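Local structure of ferritin (Ulva pertusa, 3VNX) at residues M128-A131 against L132-K136; A155-C158 against D159-G163; K188-G191 against V192-D196. The protein forms a 24-subunit cage that probably oxidises ferrous iron with oxygen and stores the mineralised product inside its shell. All coordinates share one frame; numbering follows the deposited sequence. Where two conformers were deposited one is given.

Contact 1 (M128-A131 against L132-K136); sequences MELA and LSLEK
Leu132, Ser133, Leu134 and Glu135 each give their backbone N-H to the carbonyl four residues earlier, on Met128, Glu129, Leu130 and Ala131, in a continuous alpha-helical ladder whose first rung, Leu132 N to Met128 O, measures 2.9 Å. They belong to helix 123-151, one of the long helices of the ferritin four-helix bundle, and show how one short run of helix can serve several neighbours at once. Ser133 adds a side-chain bond to the ladder: its OG gives a hydrogen to Glu129 O at 2.7 Å, while its own N reaches the same oxygen at 3.0 Å. The two donors come from opposite faces of the carbonyl plane, so this buried acceptor is gripped twice. The serine torsion makes this possible, since OG stands beside its backbone N and opposite the carbonyl carbon (chi1 -62°), turned back toward the preceding turn. The Glu129 carboxylate forms salt bridges with Lys121 and Arg184.

Leu130 and Leu134 make the apolar pair. They lie side by side and point the same way, with Leu130 CD2 against Leu134 CG at 3.9 Å. Leu134 also packs on Val57 of helix 38-66 and on Val15 of a second subunit. The Glu135 carboxylate is hydrogen-bonded to Tyr58 and Gln169, and the side chain lies about 5 Å from a bound calcium ion, an arrangement consistent with the ferroxidase centre of related ferritins. With CG beside the backbone N (chi1 -64°), Glu135 CG sits 3.1 Å from Ala131 O.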
loop_
_atom_site.group_PDB
_atom_site.type_symbol
_atom_site.label_atom_id
_atom_site.label_comp_id
_atom_site.label_asym_id
_atom_site.label_seq_id
_atom_site.Cartn_x
_atom_site.Cartn_y
_atom_site.Cartn_z
ATOM N N MET A 128 30.206 21.781 37.675
ATOM C CA MET A 128 29.012 21.033 38.073
ATOM C C MET A 128 28.674 21.277 39.549
ATOM O O MET A 128 27.499 21.316 39.947
ATOM C CB MET A 128 29.153 19.542 37.741
ATOM C CG MET A 128 29.401 19.298 36.244
ATOM S SD MET A 128 28.206 20.177 35.180
ATOM C CE MET A 128 26.702 19.273 35.584
ATOM N N GLU A 129 29.707 21.476 40.357
ATOM C CA GLU A 129 29.483 21.847 41.749
ATOM C C GLU A 129 28.905 23.262 41.839
ATOM O O GLU A 129 28.045 23.535 42.664
ATOM C CB GLU A 129 30.771 21.716 42.564
ATOM C CG GLU A 129 31.201 20.271 42.829
ATOM C CD GLU A 129 32.408 20.175 43.753
ATOM O OE1 GLU A 129 33.054 21.217 44.016
ATOM O OE2 GLU A 129 32.709 19.056 44.220
ATOM N N LEU A 130 29.372 24.153 40.976
ATOM C CA LEU A 130 28.844 25.512 40.915
ATOM C C LEU A 130 27.373 25.458 40.523
ATOM O O LEU A 130 26.518 26.055 41.180
ATOM C CB LEU A 130 29.621 26.330 39.883
ATOM C CG LEU A 130 29.701 27.852 40.019
ATOM C CD1 LEU A 130 29.660 28.480 38.648
ATOM C CD2 LEU A 130 28.602 28.427 40.893
ATOM N N ALA A 131 27.094 24.724 39.446
ATOM C CA ALA A 131 25.733 24.546 38.940
ATOM C C ALA A 131 24.787 23.987 40.001
ATOM O O ALA A 131 23.712 24.535 40.238
ATOM C CB ALA A 131 25.734 23.645 37.693
ATOM N N LEU A 132 25.192 22.890 40.631
ATOM C CA LEU A 132 24.410 22.306 41.705
ATOM C C LEU A 132 24.098 23.369 42.752
ATOM O O LEU A 132 22.942 23.552 43.143
ATOM C CB LEU A 132 25.181 21.146 42.343
ATOM C CG LEU A 132 24.605 20.557 43.634
ATOM C CD1 LEU A 132 23.159 20.105 43.456
ATOM C CD2 LEU A 132 25.482 19.403 44.125
ATOM N N SER A 133 25.139 24.074 43.184
ATOM C CA SER A 133 25.024 25.098 44.224
ATOM C C SER A 133 24.013 26.153 43.806
ATOM O O SER A 133 23.162 26.575 44.607
ATOM C CB SER A 133 26.391 25.746 44.495
ATOM O OG SER A 133 27.333 24.786 44.967
ATOM N N LEU A 134 24.105 26.563 42.543
ATOM C CA LEU A 134 23.157 27.524 41.984
ATOM C C LEU A 134 21.730 26.974 41.992
ATOM O O LEU A 134 20.777 27.697 42.277
ATOM C CB LEU A 134 23.574 27.931 40.568
ATOM C CG LEU A 134 24.743 28.921 40.482
ATOM C CD1 LEU A 134 25.111 29.241 39.038
ATOM C CD2 LEU A 134 24.403 30.194 41.233
ATOM N N GLU A 135 21.586 25.687 41.693
ATOM C CA GLU A 135 20.269 25.076 41.646
ATOM C C GLU A 135 19.661 24.970 43.041
ATOM O O GLU A 135 18.476 25.263 43.233
ATOM C CB GLU A 135 20.346 23.712 40.971
ATOM C CG GLU A 135 20.767 23.772 39.513
ATOM C CD GLU A 135 19.764 24.529 38.672
ATOM O OE1 GLU A 135 18.593 24.618 39.097
ATOM O OE2 GLU A 135 20.137 25.036 37.595
ATOM N N LYS A 136 20.471 24.564 44.020
ATOM C CA LYS A 136 20.019 24.550 45.427
ATOM C C LYS A 136 19.599 25.952 45.872
ATOM O O LYS A 136 18.530 26.135 46.468
ATOM C CB LYS A 136 21.103 23.996 46.359
ATOM C CG LYS A 136 21.464 22.529 46.062
ATOM C CD LYS A 136 22.705 22.052 46.819
ATOM C CE LYS A 136 22.374 21.635 48.245
ATOM N NZ LYS A 136 23.575 21.209 49.036
#

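Contact 2 (A155-C158 against D159-G163). With CA (calcium ion), chain B; CA (calcium ion), chain E.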
loop_
_atom_site.group_PDB
_atom_site.type_symbol
_atom_site.label_atom_id
_atom_site.label_comp_id
_atom_site.label_asym_id
_atom_site.label_seq_id
_atom_site.Cartn_x
_atom_site.Cartn_y
_atom_site.Cartn_z
ATOM N N ALA A 155 -4.046 31.430 46.661
ATOM C CA ALA A 155 -3.917 29.996 46.435
ATOM C C ALA A 155 -3.600 29.680 44.958
ATOM O O ALA A 155 -2.882 28.719 44.660
ATOM C CB ALA A 155 -5.180 29.267 46.906
ATOM N N ALA A 156 -4.133 30.502 44.046
ATOM C CA ALA A 156 -3.879 30.335 42.616
ATOM C C ALA A 156 -2.397 30.449 42.308
ATOM O O ALA A 156 -1.842 29.612 41.590
ATOM C CB ALA A 156 -4.675 31.348 41.788
ATOM N N LEU A 157 -1.758 31.491 42.835
ATOM C CA LEU A 157 -0.331 31.676 42.612
ATOM C C LEU A 157 0.492 30.565 43.293
ATOM O O LEU A 157 1.498 30.091 42.743
ATOM C CB LEU A 157 0.108 33.065 43.078
ATOM C CG LEU A 157 1.620 33.326 43.149
ATOM C CD1 LEU A 157 2.251 33.394 41.769
ATOM C CD2 LEU A 157 1.882 34.617 43.910
ATOM N N CYS A 158 0.061 30.131 44.475
ATOM C CA CYS A 158 0.762 29.039 45.153
ATOM C C CYS A 158 0.775 27.802 44.282
ATOM O O CYS A 158 1.834 27.217 44.030
ATOM C CB CYS A 158 0.110 28.702 46.498
ATOM S SG CYS A 158 0.334 29.998 47.739
ATOM N N ASP A 159 -0.415 27.415 43.824
ATOM C CA ASP A 159 -0.574 26.245 42.977
ATOM C C ASP A 159 0.321 26.373 41.753
ATOM O O ASP A 159 1.016 25.425 41.371
ATOM C CB ASP A 159 -2.036 26.089 42.556
ATOM C CG ASP A 159 -2.257 24.895 41.639
ATOM O OD1 ASP A 159 -2.053 23.742 42.088
ATOM O OD2 ASP A 159 -2.638 25.115 40.465
ATOM N N PHE A 160 0.318 27.562 41.159
ATOM C CA PHE A 160 1.138 27.815 39.989
ATOM C C PHE A 160 2.611 27.601 40.278
ATOM O O PHE A 160 3.316 26.962 39.493
ATOM C CB PHE A 160 0.933 29.222 39.427
ATOM C CG PHE A 160 1.996 29.613 38.448
ATOM C CD1 PHE A 160 2.041 29.024 37.188
ATOM C CD2 PHE A 160 2.990 30.510 38.799
ATOM C CE1 PHE A 160 3.050 29.345 36.284
ATOM C CE2 PHE A 160 4.002 30.839 37.903
ATOM C CZ PHE A 160 4.031 30.255 36.645
ATOM N N VAL A 161 3.077 28.142 41.400
ATOM C CA VAL A 161 4.493 28.098 41.728
ATOM C C VAL A 161 4.927 26.694 42.110
ATOM O O VAL A 161 6.004 26.237 41.713
ATOM C CB VAL A 161 4.856 29.080 42.883
ATOM C CG1 VAL A 161 6.245 28.778 43.442
ATOM C CG2 VAL A 161 4.777 30.517 42.407
ATOM N N GLU A 162 4.097 26.003 42.879
ATOM C CA GLU A 162 4.551 24.735 43.450
ATOM C C GLU A 162 4.426 23.583 42.462
ATOM O O GLU A 162 5.278 22.694 42.420
ATOM C CB GLU A 162 3.871 24.434 44.796
ATOM C CG GLU A 162 2.375 24.571 44.775
ATOM C CD GLU A 162 1.797 25.040 46.102
ATOM O OE1 GLU A 162 0.559 24.985 46.234
ATOM O OE2 GLU A 162 2.563 25.464 47.002
ATOM N N GLY A 163 3.388 23.619 41.644
ATOM C CA GLY A 163 3.197 22.578 40.653
ATOM C C GLY A 163 4.118 22.745 39.462
ATOM O O GLY A 163 4.368 21.797 38.720
HETATM CA CA CA B . -2.140 23.050 44.697
HETATM CA CA CA E . -1.961 25.488 47.443
#
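Leu157 and Val161 lie alongside one another, one helical turn apart and pointing the same way, with CD1 of Leu157 resting 3.9 Å from CG2 of Val161. The same Leu157 CD1 approaches the Phe160 ring obliquely, 4.2 Å from CD2, so a single methyl meets both Val161 and Phe160. Leu157 gets there by setting CG opposite its backbone N (chi1 169°). The Phe160 ring stacks with Tyr96 of helix 73-99, and Leu157 is covered by Ile44 and Ala149.

The acidic side chains take another face of the helix. Asp159 extends from the backbone and binds a calcium ion through OD1 at 2.7 Å. Glu162 does the reverse and folds back along the preceding turn: CG stands between the backbone N and the carbonyl carbon (chi1 50°), and the bend that follows lays the start of the carboxylate against the Cys158 carbonyl, with Glu162 CD 3.0 Å from Cys158 O. Glu162 OE1 also binds a second calcium ion, at 2.8 Å. Two acidic residues three positions apart near the start of this helix, with neighbouring subunits close by, are consistent with the threefold channel of the ferritin shell, a route by which metal ions enter the cage. Here Asp159 packs on Gly163 of one neighbouring subunit and Glu162 on Ala155 of another.

Were Glu162 replaced by an alanine, the calcium ion held by OE1 would probably lose this ligand, and the Cys158 carbonyl the group that lies against it. Beneath these groups the backbone carries regular helical bonds, among them Val161 N to Leu157 O at 2.8 Å and Glu162 N to Cys158 O at 2.8 Å.

Contact 3 (K188-G191 against V192-D196)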
loop_
_atom_site.group_PDB
_atom_site.type_symbol
_atom_site.label_atom_id
_atom_site.label_comp_id
_atom_site.label_asym_id
_atom_site.label_seq_id
_atom_site.Cartn_x
_atom_site.Cartn_y
_atom_site.Cartn_z
ATOM N N LYS A 188 39.535 13.090 37.073
ATOM C CA LYS A 188 39.935 13.810 35.877
ATOM C C LYS A 188 40.379 12.896 34.734
ATOM O O LYS A 188 40.692 11.715 34.943
ATOM C CB LYS A 188 41.050 14.792 36.210
ATOM C CG LYS A 188 40.662 15.756 37.314
ATOM C CD LYS A 188 41.764 16.753 37.573
ATOM C CE LYS A 188 41.628 17.380 38.955
ATOM N NZ LYS A 188 42.639 18.451 39.172
ATOM N N GLY A 189 40.394 13.455 33.524
ATOM C CA GLY A 189 40.936 12.761 32.371
ATOM C C GLY A 189 39.869 11.976 31.645
ATOM O O GLY A 189 38.877 12.543 31.168
ATOM N N VAL A 190 40.060 10.666 31.573
ATOM C CA VAL A 190 39.077 9.817 30.903
ATOM C C VAL A 190 37.646 9.969 31.469
ATOM O O VAL A 190 36.692 10.105 30.703
ATOM C CB VAL A 190 39.522 8.352 30.892
ATOM C CG1 VAL A 190 38.358 7.452 30.471
ATOM C CG2 VAL A 190 40.758 8.183 29.970
ATOM N N GLY A 191 37.507 9.962 32.794
ATOM C CA GLY A 191 36.219 10.203 33.439
ATOM C C GLY A 191 35.477 11.444 32.939
ATOM O O GLY A 191 34.283 11.391 32.648
ATOM N N VAL A 192 36.182 12.567 32.846
ATOM C CA VAL A 192 35.593 13.801 32.333
ATOM C C VAL A 192 35.243 13.663 30.847
ATOM O O VAL A 192 34.182 14.104 30.392
ATOM C CB VAL A 192 36.534 15.020 32.569
ATOM C CG1 VAL A 192 35.978 16.273 31.899
ATOM C CG2 VAL A 192 36.782 15.252 34.098
ATOM N N TYR A 193 36.124 13.030 30.087
ATOM C CA TYR A 193 35.839 12.840 28.671
ATOM C C TYR A 193 34.578 11.997 28.463
ATOM O O TYR A 193 33.765 12.292 27.581
ATOM C CB TYR A 193 37.045 12.220 27.962
ATOM C CG TYR A 193 36.779 11.700 26.564
ATOM C CD1 TYR A 193 36.410 10.375 26.360
ATOM C CD2 TYR A 193 36.916 12.526 25.448
ATOM C CE1 TYR A 193 36.178 9.881 25.089
ATOM C CE2 TYR A 193 36.681 12.041 24.163
ATOM C CZ TYR A 193 36.312 10.712 23.993
ATOM O OH TYR A 193 36.078 10.194 22.739
ATOM N N LEU A 194 34.424 10.954 29.278
ATOM C CA LEU A 194 33.271 10.065 29.204
ATOM C C LEU A 194 32.000 10.800 29.565
ATOM O O LEU A 194 30.995 10.691 28.858
ATOM C CB LEU A 194 33.445 8.862 30.129
ATOM C CG LEU A 194 34.477 7.842 29.646
ATOM C CD1 LEU A 194 34.597 6.705 30.625
ATOM C CD2 LEU A 194 34.146 7.306 28.237
ATOM N N LEU A 195 32.046 11.556 30.660
ATOM C CA LEU A 195 30.888 12.315 31.105
ATOM C C LEU A 195 30.538 13.429 30.123
ATOM O O LEU A 195 29.371 13.738 29.915
ATOM C CB LEU A 195 31.112 12.873 32.511
ATOM C CG LEU A 195 30.121 12.287 33.517
ATOM C CD1 LEU A 195 30.726 12.218 34.909
ATOM C CD2 LEU A 195 28.826 13.079 33.513
ATOM N N ASP A 196 31.559 14.027 29.518
ATOM C CA ASP A 196 31.319 15.006 28.472
ATOM C C ASP A 196 30.579 14.348 27.302
ATOM O O ASP A 196 29.707 14.957 26.689
ATOM C CB ASP A 196 32.617 15.635 27.974
ATOM C CG ASP A 196 32.382 16.590 26.803
ATOM O OD1 ASP A 196 31.985 17.747 27.054
ATOM O OD2 ASP A 196 32.570 16.188 25.633
#
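Val190 and Leu194 pack across one turn just beyond a kink in helix 155-201, in a C-terminal segment that probably corresponds to the short helix gathered round the fourfold axis, as in other ferritins. Among the backbone bonds, Tyr193 N to Gly189 O, Leu194 N to Val190 O (2.8 Å) and Leu195 N to Gly191 O carry the helix onward. At the kink the N atoms of Lys188, Gly189 and Val190 lack bonds to the turn before, and Gly189 adopts backbone angles (phi 91°, psi -119°) at which a CB would jam against the preceding carbonyl.

Apolar contacts come next. Val190 and Leu194 lie side by side, pointing the same way, with Val190 CG1 3.8 Å from Leu194 CD1, and Leu194 goes on to meet Leu194 of one neighbouring subunit and Val190 of another. Val192 CG2 rests 3.9 Å from Lys188 CA, where the chain bends.

The polar ends look elsewhere: Lys188 NZ is hydrogen-bonded to Asp119 O, and Tyr193 OH to Glu198 of a neighbouring subunit. Tyr193 sets its ring opposite its backbone N (chi1 167°), which brings the ring edge, near its plane, toward Val190 O, 4.4 Å from Tyr193 CD1.

Each contact is local to one helix, so none closes a long loop; they follow in series along the chain, without nesting or crossing. Contact 1 comes first, on helix 123-151 within the bundle. After the short turn to helix 155-201, contact 2 opens that helix, its centre about 25 Å from that of contact 1. The helix then runs back along the bundle to contact 3, whose centre is about 40 Å from that of contact 2 but about 19 Å from that of contact 1, on the same side of the chain's centre. All three face neighbouring subunits: contacts 1 and 2 share one, contact 2 also touches another, and contact 3 meets two more.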